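Cyclic UMP-AMP synthase (Rhodothermus marinus SG0.5JP17-172, PDB 6E0K) joins UTP and ATP into the cyclic dinucleotide 3',3'-cUAMP, the second messenger of a CBASS antiphage defence system, with magnesium as cofactor. Local coordinates at residues V3-E9 and T230-F235; T19-T23 and T123-A128; R114-T118 and F155-E160. All blocks are in the same frame, centred on the assembly; numbering follows the deposited sequence.

Contact 1: residues V3-E9 and T230-F235; sequences VPESQLE and TFKDTF
Glu5 and Leu8, one turn apart near the start of the first helix, face Lys232 and Phe231 at the start of helix 231-244; the nearest CA atoms are those of Glu5 and Lys232, 5.7 Å apart. The axes of 5-9 and 231-235 approach to 9.4 Å and cross at 76°, and the residues in contact lie mostly in the first turns of both helices.

The carboxylate of Glu5 makes the polar link. OE2 takes the amide of Phe231 through its syn lone pair (N to OE2 2.8 Å), and OE1 takes that of Lys232 (N to OE1 2.9 Å), also on the syn side but 26° out of the carboxylate plane. A chi1 of 173° swings CG away from the Glu5 nitrogen, and the bend at chi2 then brings both oxygens to the first-turn N-H groups of the other helix. A carboxylate from a residue distant in sequence thus accepts from two amides at the amino-terminal end of helix 231-244, and the partial positive charge of that helix end probably stabilises it. It supplements the local N-cap, Thr230, whose OG1 accepts from Asp233 N.

The rest of the contact is mainly apolar. Leu8 CB lies 3.6 Å from Phe231 CB; the CD1 branch of Leu8 packs on CA and CG of Lys232, while Leu8 CD2 reaches Phe235 CD2 at 3.9 Å. Glu5 OE2 sits at the edge of the Phe231 ring, near its plane, and Glu9 CG meets the same ring obliquely at CE2. The carboxylate of Glu9 turns to His13 instead. Lys232 runs its aliphatic chain past Glu5 CB and bends at chi3, bringing CE within 3.3 Å of Val3 O. Met192 of helix 186-202 and Trp283 of helix 269-285 both touch Leu8 and Phe235.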
loop_
_atom_site.group_PDB
_atom_site.type_symbol
_atom_site.label_atom_id
_atom_site.label_comp_id
_atom_site.label_asym_id
_atom_site.label_seq_id
_atom_site.Cartn_x
_atom_site.Cartn_y
_atom_site.Cartn_z
ATOM N N VAL A 3 18.001 16.616 -14.080
ATOM C CA VAL A 3 17.449 17.321 -12.924
ATOM C C VAL A 3 18.554 17.525 -11.895
ATOM O O VAL A 3 19.274 16.571 -11.565
ATOM C CB VAL A 3 16.260 16.567 -12.308
ATOM C CG1 VAL A 3 15.680 17.373 -11.145
ATOM C CG2 VAL A 3 15.183 16.310 -13.352
ATOM N N PRO A 4 18.721 18.742 -11.371
ATOM C CA PRO A 4 19.735 18.982 -10.337
ATOM C C PRO A 4 19.570 18.060 -9.137
ATOM O O PRO A 4 18.455 17.721 -8.726
ATOM C CB PRO A 4 19.487 20.439 -9.944
ATOM C CG PRO A 4 18.951 21.067 -11.202
ATOM C CD PRO A 4 18.075 19.988 -11.817
ATOM N N GLU A 5 20.712 17.681 -8.556
ATOM C CA GLU A 5 20.700 16.782 -7.404
ATOM C C GLU A 5 19.882 17.358 -6.255
ATOM O O GLU A 5 19.126 16.629 -5.599
ATOM C CB GLU A 5 22.130 16.503 -6.945
ATOM C CG GLU A 5 22.229 15.702 -5.654
ATOM C CD GLU A 5 22.027 14.219 -5.873
ATOM O OE1 GLU A 5 22.156 13.774 -7.036
ATOM O OE2 GLU A 5 21.754 13.501 -4.882
ATOM N N SER A 6 20.021 18.664 -5.997
ATOM C CA SER A 6 19.294 19.285 -4.895
ATOM C C SER A 6 17.788 19.228 -5.101
ATOM O O SER A 6 17.032 19.171 -4.121
ATOM C CB SER A 6 19.731 20.734 -4.728
ATOM O OG SER A 6 19.523 21.457 -5.934
ATOM N N GLN A 7 17.330 19.299 -6.351
ATOM C CA GLN A 7 15.906 19.151 -6.618
ATOM C C GLN A 7 15.447 17.727 -6.342
ATOM O O GLN A 7 14.402 17.517 -5.717
ATOM C CB GLN A 7 15.596 19.542 -8.068
ATOM C CG GLN A 7 14.125 19.402 -8.443
ATOM C CD GLN A 7 13.233 20.322 -7.634
ATOM O OE1 GLN A 7 13.131 21.516 -7.923
ATOM N NE2 GLN A 7 12.600 19.778 -6.600
ATOM N N LEU A 8 16.207 16.737 -6.808
ATOM C CA LEU A 8 15.848 15.355 -6.518
ATOM C C LEU A 8 15.877 15.088 -5.020
ATOM O O LEU A 8 15.009 14.380 -4.496
ATOM C CB LEU A 8 16.797 14.409 -7.249
ATOM C CG LEU A 8 16.802 14.570 -8.768
ATOM C CD1 LEU A 8 17.880 13.677 -9.362
ATOM C CD2 LEU A 8 15.435 14.198 -9.336
ATOM N N GLU A 9 16.852 15.666 -4.313
ATOM C CA GLU A 9 16.929 15.444 -2.871
ATOM C C GLU A 9 15.723 16.044 -2.157
ATOM O O GLU A 9 15.169 15.424 -1.243
ATOM C CB GLU A 9 18.234 16.018 -2.315
ATOM C CG GLU A 9 18.603 15.505 -0.908
ATOM C CD GLU A 9 17.841 16.202 0.209
ATOM O OE1 GLU A 9 17.430 17.368 0.028
ATOM O OE2 GLU A 9 17.653 15.577 1.274
ATOM N N THR A 230 24.017 8.753 -5.462
ATOM C CA THR A 230 23.374 10.054 -5.470
ATOM C C THR A 230 21.962 9.864 -5.984
ATOM O O THR A 230 21.634 8.837 -6.583
ATOM C CB THR A 230 24.098 11.073 -6.360
ATOM O OG1 THR A 230 24.034 10.650 -7.730
ATOM C CG2 THR A 230 25.553 11.233 -5.951
ATOM N N PHE A 231 21.124 10.880 -5.787
ATOM C CA PHE A 231 19.785 10.773 -6.346
ATOM C C PHE A 231 19.807 10.854 -7.866
ATOM O O PHE A 231 18.979 10.219 -8.516
ATOM C CB PHE A 231 18.864 11.822 -5.725
ATOM C CG PHE A 231 18.455 11.473 -4.329
ATOM C CD1 PHE A 231 17.527 10.467 -4.110
ATOM C CD2 PHE A 231 19.024 12.107 -3.242
ATOM C CE1 PHE A 231 17.149 10.107 -2.825
ATOM C CE2 PHE A 231 18.661 11.748 -1.948
ATOM C CZ PHE A 231 17.722 10.756 -1.738
ATOM N N LYS A 232 20.750 11.602 -8.447
ATOM C CA LYS A 232 20.843 11.659 -9.906
ATOM C C LYS A 232 21.200 10.293 -10.479
ATOM O O LYS A 232 20.593 9.835 -11.456
ATOM C CB LYS A 232 21.873 12.704 -10.339
ATOM C CG LYS A 232 21.392 14.133 -10.176
ATOM C CD LYS A 232 22.471 15.135 -10.549
ATOM C CE LYS A 232 22.415 15.512 -12.013
ATOM N NZ LYS A 232 23.298 16.686 -12.231
ATOM N N ASP A 233 22.191 9.628 -9.885
ATOM C CA ASP A 233 22.574 8.305 -10.365
ATOM C C ASP A 233 21.457 7.299 -10.140
ATOM O O ASP A 233 21.240 6.411 -10.971
ATOM C CB ASP A 233 23.859 7.838 -9.679
ATOM C CG ASP A 233 25.059 8.685 -10.065
ATOM O OD1 ASP A 233 25.110 9.136 -11.226
ATOM O OD2 ASP A 233 25.935 8.908 -9.209
ATOM N N THR A 234 20.738 7.422 -9.020
ATOM C CA THR A 234 19.635 6.510 -8.754
ATOM C C THR A 234 18.493 6.748 -9.729
ATOM O O THR A 234 17.950 5.794 -10.300
ATOM C CB THR A 234 19.155 6.665 -7.311
ATOM O OG1 THR A 234 20.209 6.287 -6.418
ATOM C CG2 THR A 234 17.946 5.775 -7.063
ATOM N N PHE A 235 18.130 8.017 -9.951
ATOM C CA PHE A 235 17.051 8.323 -10.888
ATOM C C PHE A 235 17.319 7.659 -12.234
ATOM O O PHE A 235 16.473 6.931 -12.760
ATOM C CB PHE A 235 16.907 9.847 -11.041
ATOM C CG PHE A 235 15.687 10.291 -11.836
ATOM C CD1 PHE A 235 15.634 10.116 -13.214
ATOM C CD2 PHE A 235 14.622 10.919 -11.206
ATOM C CE1 PHE A 235 14.529 10.532 -13.951
ATOM C CE2 PHE A 235 13.505 11.346 -11.941
ATOM C CZ PHE A 235 13.467 11.145 -13.312
#

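Contact 2: residues T19-T23 and T123-A128; sequences TAKKT and TTYLPA
Tyr125, Thr23 and Leu126 carry most of this contact, in which the turn leading into strand 127-138 rests on helix 18-32. The Tyr125 ring lies flat on the helix: Lys22 CB sits over its centre, 3.5 Å from the centroid and 7° off the normal, a CH-pi contact. Bends at chi2 and chi3 curl the lysine so that CE comes 3.8 Å from Tyr125 OH.

Thr23 links helix and turn through its hydroxyl. OG1 gives its proton to Thr19 O (2.8 Å) and accepts the amide of Leu126 (OG1 to N 3.0 Å, 157° at the hydrogen). Thr19 O is also met by Thr23 N, from the opposite face of its carbonyl plane. A chi1 of -57° holds OG1 beside the backbone nitrogen and directs CG2 toward Ala128 CB and Thr123. Thr123 OG1 accepts from Tyr125 N, forming an ST turn, and donates to Leu126 O at 2.7 Å, so the N-H and the C=O of Leu126 are each held by a threonine hydroxyl.

Leu126 crosses Thr19 at about a right angle, with Leu126 CG 3.7 Å from Thr19 CG2 and its CD1 near Ala20. Val61 of strand 61-68 touches Ala20, Thr23 and Leu126, and Tyr49 of helix 47-50 meets Ala20 and Leu126. Backbone hydrogen bonds tie Ala128 to Val121 and Pro127 to Val61, placing helix 18-32 against the central sheet beside the strand that carries the magnesium ligand Asp129.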
loop_
_atom_site.group_PDB
_atom_site.type_symbol
_atom_site.label_atom_id
_atom_site.label_comp_id
_atom_site.label_asym_id
_atom_site.label_seq_id
_atom_site.Cartn_x
_atom_site.Cartn_y
_atom_site.Cartn_z
ATOM N N THR A 19 1.218 13.288 13.215
ATOM C CA THR A 19 -0.234 13.329 13.280
ATOM C C THR A 19 -0.846 12.016 12.797
ATOM O O THR A 19 -1.863 11.565 13.348
ATOM C CB THR A 19 -0.732 14.539 12.479
ATOM O OG1 THR A 19 -0.083 15.723 12.970
ATOM C CG2 THR A 19 -2.230 14.719 12.617
ATOM N N ALA A 20 -0.220 11.360 11.810
ATOM C CA ALA A 20 -0.698 10.052 11.368
ATOM C C ALA A 20 -0.546 9.008 12.467
ATOM O O ALA A 20 -1.450 8.195 12.691
ATOM C CB ALA A 20 0.057 9.627 10.107
ATOM N N LYS A 21 0.579 9.033 13.184
ATOM C CA LYS A 21 0.756 8.099 14.291
ATOM C C LYS A 21 -0.289 8.320 15.381
ATOM O O LYS A 21 -0.840 7.356 15.922
ATOM C CB LYS A 21 2.174 8.213 14.853
ATOM C CG LYS A 21 3.205 7.487 13.966
ATOM C CD LYS A 21 4.638 7.698 14.439
ATOM C CE LYS A 21 5.620 7.000 13.508
ATOM N NZ LYS A 21 7.035 7.376 13.790
ATOM N N LYS A 22 -0.610 9.574 15.683
ATOM C CA LYS A 22 -1.638 9.843 16.685
ATOM C C LYS A 22 -3.012 9.420 16.201
ATOM O O LYS A 22 -3.857 9.032 17.020
ATOM C CB LYS A 22 -1.669 11.326 17.049
ATOM C CG LYS A 22 -0.384 11.853 17.645
ATOM C CD LYS A 22 0.007 11.078 18.852
ATOM C CE LYS A 22 -0.943 11.338 19.994
ATOM N NZ LYS A 22 -0.262 11.056 21.285
ATOM N N THR A 23 -3.258 9.496 14.889
ATOM C CA THR A 23 -4.516 8.990 14.342
ATOM C C THR A 23 -4.636 7.495 14.594
ATOM O O THR A 23 -5.685 6.997 15.028
ATOM C CB THR A 23 -4.594 9.298 12.842
ATOM O OG1 THR A 23 -4.460 10.709 12.642
ATOM C CG2 THR A 23 -5.930 8.832 12.243
ATOM N N THR A 123 -11.121 11.688 12.980
ATOM C CA THR A 123 -10.539 11.805 14.314
ATOM C C THR A 123 -10.172 13.261 14.596
ATOM O O THR A 123 -10.319 14.145 13.752
ATOM C CB THR A 123 -9.301 10.915 14.489
ATOM O OG1 THR A 123 -8.150 11.527 13.875
ATOM C CG2 THR A 123 -9.514 9.494 13.900
ATOM N N THR A 124 -9.682 13.519 15.811
ATOM C CA THR A 124 -9.164 14.842 16.149
ATOM C C THR A 124 -7.776 15.100 15.582
ATOM O O THR A 124 -7.222 16.180 15.807
ATOM C CB THR A 124 -9.104 15.025 17.661
ATOM O OG1 THR A 124 -8.251 14.008 18.202
ATOM C CG2 THR A 124 -10.493 14.904 18.260
ATOM N N TYR A 125 -7.204 14.129 14.862
ATOM C CA TYR A 125 -5.913 14.281 14.227
ATOM C C TYR A 125 -6.166 14.322 12.728
ATOM O O TYR A 125 -6.560 15.386 12.206
ATOM C CB TYR A 125 -4.981 13.155 14.693
ATOM C CG TYR A 125 -4.734 13.226 16.184
ATOM C CD1 TYR A 125 -3.846 14.165 16.696
ATOM C CD2 TYR A 125 -5.384 12.369 17.063
ATOM C CE1 TYR A 125 -3.612 14.251 18.056
ATOM C CE2 TYR A 125 -5.158 12.452 18.430
ATOM C CZ TYR A 125 -4.262 13.399 18.914
ATOM O OH TYR A 125 -4.004 13.503 20.269
ATOM N N LEU A 126 -5.988 13.227 12.000
ATOM C CA LEU A 126 -6.319 13.137 10.585
ATOM C C LEU A 126 -7.514 12.227 10.346
ATOM O O LEU A 126 -7.877 11.411 11.198
ATOM C CB LEU A 126 -5.124 12.600 9.779
ATOM C CG LEU A 126 -4.014 13.633 9.616
ATOM C CD1 LEU A 126 -2.727 12.935 9.240
ATOM C CD2 LEU A 126 -4.393 14.666 8.566
ATOM N N PRO A 127 -8.143 12.332 9.180
ATOM C CA PRO A 127 -9.158 11.349 8.815
ATOM C C PRO A 127 -8.511 9.991 8.615
ATOM O O PRO A 127 -7.382 9.881 8.127
ATOM C CB PRO A 127 -9.734 11.891 7.500
ATOM C CG PRO A 127 -9.290 13.322 7.434
ATOM C CD PRO A 127 -7.966 13.351 8.134
ATOM N N ALA A 128 -9.234 8.953 9.019
ATOM C CA ALA A 128 -8.773 7.586 8.915
ATOM C C ALA A 128 -9.665 6.826 7.946
ATOM O O ALA A 128 -10.893 6.968 7.961
ATOM C CB ALA A 128 -8.769 6.903 10.285
#

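Contact 3: residues R114-T118 and F155-E160; sequences RGRKT and FYVPSE
Lys117 and Arg116 face Val157 and its neighbours where the turn joining strands 112-114 and 119-122 meets the end of strand 150-157, in the sheet of the nucleotidyltransferase fold. Arg116, Lys117 and Thr118 belong to the UTP-binding site, and Asn166, another UTP-binding residue, lies beside Phe155.

The van der Waals contacts are few and loose. Lys117 lays the start of its chain against the strand: CB meets the Phe155 ring obliquely, 4.2 Å from CE2, and CG comes within 4.1 Å of Val157 CG2. The other valine branch, CG1, anti to its backbone nitrogen, lies 3.9 Å from Arg116 O. The Arg116 guanidinium passes obliquely by Ser159 CB. Val164 of strand 162-166 and Val131 of strand 127-138 also touch Phe155.

Charge provides the second kind of contact. Nearly straight through chi2 and chi3 and bent at chi4 (54°), Lys117 carries its ammonium past Val157 CG1 to the carboxylate of Glu160, whose chain meets it at about a right angle. The salt bridge is long, 3.5 Å from NZ to OE2. Glu160 OE1 is paired with Arg162, which also touches Lys117, so the glutamate is shared by two basic chains and probably offsets part of their positive charge.

Water supplies the third. One molecule lies between the strand and the turn, 2.6 Å from Tyr156 O and 3.4 Å from Lys117 O, the latter a weak contact. The other joins the backbones farther along, donating to Arg116 O at 2.7 Å and accepting from Ser159 N at 3.1 Å.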
loop_
_atom_site.group_PDB
_atom_site.type_symbol
_atom_site.label_atom_id
_atom_site.label_comp_id
_atom_site.label_asym_id
_atom_site.label_seq_id
_atom_site.Cartn_x
_atom_site.Cartn_y
_atom_site.Cartn_z
ATOM N N ARG A 114 -19.864 4.703 6.534
ATOM C CA ARG A 114 -19.478 3.541 5.746
ATOM C C ARG A 114 -19.085 3.951 4.334
ATOM O O ARG A 114 -19.830 4.668 3.659
ATOM C CB ARG A 114 -20.623 2.535 5.667
ATOM C CG ARG A 114 -20.941 1.846 6.960
ATOM C CD ARG A 114 -21.970 0.767 6.698
ATOM N NE ARG A 114 -22.411 0.128 7.929
ATOM C CZ ARG A 114 -23.487 -0.643 8.013
ATOM N NH1 ARG A 114 -23.819 -1.193 9.171
ATOM N NH2 ARG A 114 -24.233 -0.854 6.936
ATOM N N GLY A 115 -17.924 3.476 3.885
ATOM C CA GLY A 115 -17.538 3.573 2.496
ATOM C C GLY A 115 -17.747 2.253 1.770
ATOM O O GLY A 115 -18.219 1.267 2.332
ATOM N N ARG A 116 -17.378 2.259 0.484
ATOM C CA ARG A 116 -17.502 1.058 -0.340
ATOM C C ARG A 116 -16.728 -0.112 0.258
ATOM O O ARG A 116 -17.233 -1.240 0.329
ATOM C CB ARG A 116 -17.005 1.347 -1.758
ATOM C CG ARG A 116 -17.771 2.436 -2.481
ATOM C CD ARG A 116 -19.209 2.021 -2.716
ATOM N NE ARG A 116 -19.967 3.038 -3.437
ATOM C CZ ARG A 116 -21.262 2.939 -3.718
ATOM N NH1 ARG A 116 -21.939 1.863 -3.335
ATOM N NH2 ARG A 116 -21.881 3.910 -4.377
ATOM N N LYS A 117 -15.492 0.134 0.684
ATOM C CA LYS A 117 -14.626 -0.924 1.173
ATOM C C LYS A 117 -14.104 -0.657 2.571
ATOM O O LYS A 117 -13.429 -1.524 3.139
ATOM C CB LYS A 117 -13.435 -1.128 0.224
ATOM C CG LYS A 117 -13.793 -1.609 -1.178
ATOM C CD LYS A 117 -12.543 -1.689 -2.048
ATOM C CE LYS A 117 -12.779 -2.503 -3.308
ATOM N NZ LYS A 117 -13.944 -2.006 -4.085
ATOM N N THR A 118 -14.385 0.514 3.135
ATOM C CA THR A 118 -13.781 0.944 4.385
ATOM C C THR A 118 -14.797 1.707 5.214
ATOM O O THR A 118 -15.840 2.140 4.722
ATOM C CB THR A 118 -12.580 1.865 4.160
ATOM O OG1 THR A 118 -13.015 3.018 3.433
ATOM C CG2 THR A 118 -11.482 1.151 3.383
ATOM N N PHE A 155 -11.652 -9.126 3.408
ATOM C CA PHE A 155 -12.882 -8.424 3.734
ATOM C C PHE A 155 -13.851 -8.605 2.575
ATOM O O PHE A 155 -13.451 -8.922 1.455
ATOM C CB PHE A 155 -12.634 -6.931 4.019
ATOM C CG PHE A 155 -11.847 -6.224 2.942
ATOM C CD1 PHE A 155 -10.461 -6.229 2.964
ATOM C CD2 PHE A 155 -12.495 -5.561 1.907
ATOM C CE1 PHE A 155 -9.726 -5.588 1.972
ATOM C CE2 PHE A 155 -11.768 -4.913 0.922
ATOM C CZ PHE A 155 -10.378 -4.930 0.955
ATOM N N TYR A 156 -15.133 -8.434 2.873
ATOM C CA TYR A 156 -16.198 -8.579 1.891
ATOM C C TYR A 156 -16.585 -7.201 1.372
ATOM O O TYR A 156 -16.508 -6.204 2.097
ATOM C CB TYR A 156 -17.408 -9.283 2.517
ATOM C CG TYR A 156 -18.497 -9.711 1.564
ATOM C CD1 TYR A 156 -18.273 -10.696 0.601
ATOM C CD2 TYR A 156 -19.779 -9.172 1.650
ATOM C CE1 TYR A 156 -19.287 -11.110 -0.256
ATOM C CE2 TYR A 156 -20.790 -9.577 0.805
ATOM C CZ TYR A 156 -20.545 -10.544 -0.155
ATOM O OH TYR A 156 -21.563 -10.951 -0.995
ATOM N N VAL A 157 -16.949 -7.146 0.094
ATOM C CA VAL A 157 -17.447 -5.919 -0.520
ATOM C C VAL A 157 -18.913 -6.156 -0.862
ATOM O O VAL A 157 -19.222 -6.836 -1.857
ATOM C CB VAL A 157 -16.617 -5.527 -1.755
ATOM C CG1 VAL A 157 -17.061 -4.170 -2.286
ATOM C CG2 VAL A 157 -15.144 -5.510 -1.425
ATOM N N PRO A 158 -19.848 -5.671 -0.042
ATOM C CA PRO A 158 -21.262 -6.003 -0.276
ATOM C C PRO A 158 -21.795 -5.535 -1.614
ATOM O O PRO A 158 -22.678 -6.195 -2.176
ATOM C CB PRO A 158 -21.974 -5.307 0.892
ATOM C CG PRO A 158 -20.953 -5.347 1.995
ATOM C CD PRO A 158 -19.629 -5.101 1.301
ATOM N N SER A 159 -21.288 -4.416 -2.138
ATOM C CA SER A 159 -21.781 -3.880 -3.399
ATOM C C SER A 159 -21.305 -4.682 -4.596
ATOM O O SER A 159 -21.826 -4.489 -5.700
ATOM C CB SER A 159 -21.351 -2.418 -3.551
ATOM O OG SER A 159 -19.937 -2.291 -3.617
ATOM N N GLU A 160 -20.339 -5.577 -4.403
ATOM C CA GLU A 160 -19.770 -6.340 -5.499
ATOM C C GLU A 160 -19.835 -7.845 -5.281
ATOM O O GLU A 160 -19.367 -8.591 -6.145
ATOM C CB GLU A 160 -18.310 -5.918 -5.733
ATOM C CG GLU A 160 -18.162 -4.431 -6.038
ATOM C CD GLU A 160 -16.723 -3.972 -6.070
ATOM O OE1 GLU A 160 -15.827 -4.805 -5.829
ATOM O OE2 GLU A 160 -16.483 -2.773 -6.337
HETATM O O HOH W 1 -19.429 -2.201 -0.910
HETATM O O HOH W 2 -15.850 -3.868 3.064
#

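Contacts 2 and 3 both reach the same sheet: strand 127-138, entered by the turn of contact 2, is the antiparallel neighbour of strand 150-157 in contact 3. Their centres are 22 Å apart and their nearest atoms about 6 Å. Along the chain their segments alternate, 19-23, 114-118, 123-128, 155-160, so the two are interwoven in the nucleotidyltransferase core around the UTP and magnesium sites. Contact 1 stands apart, its centre 32 Å from that of contact 2 and 41 Å from that of contact 3, on the opposite side of the chain's centre from the latter. By pairing 3-9 with 230-235 it spans both others in sequence, tying the amino terminus to the later helices.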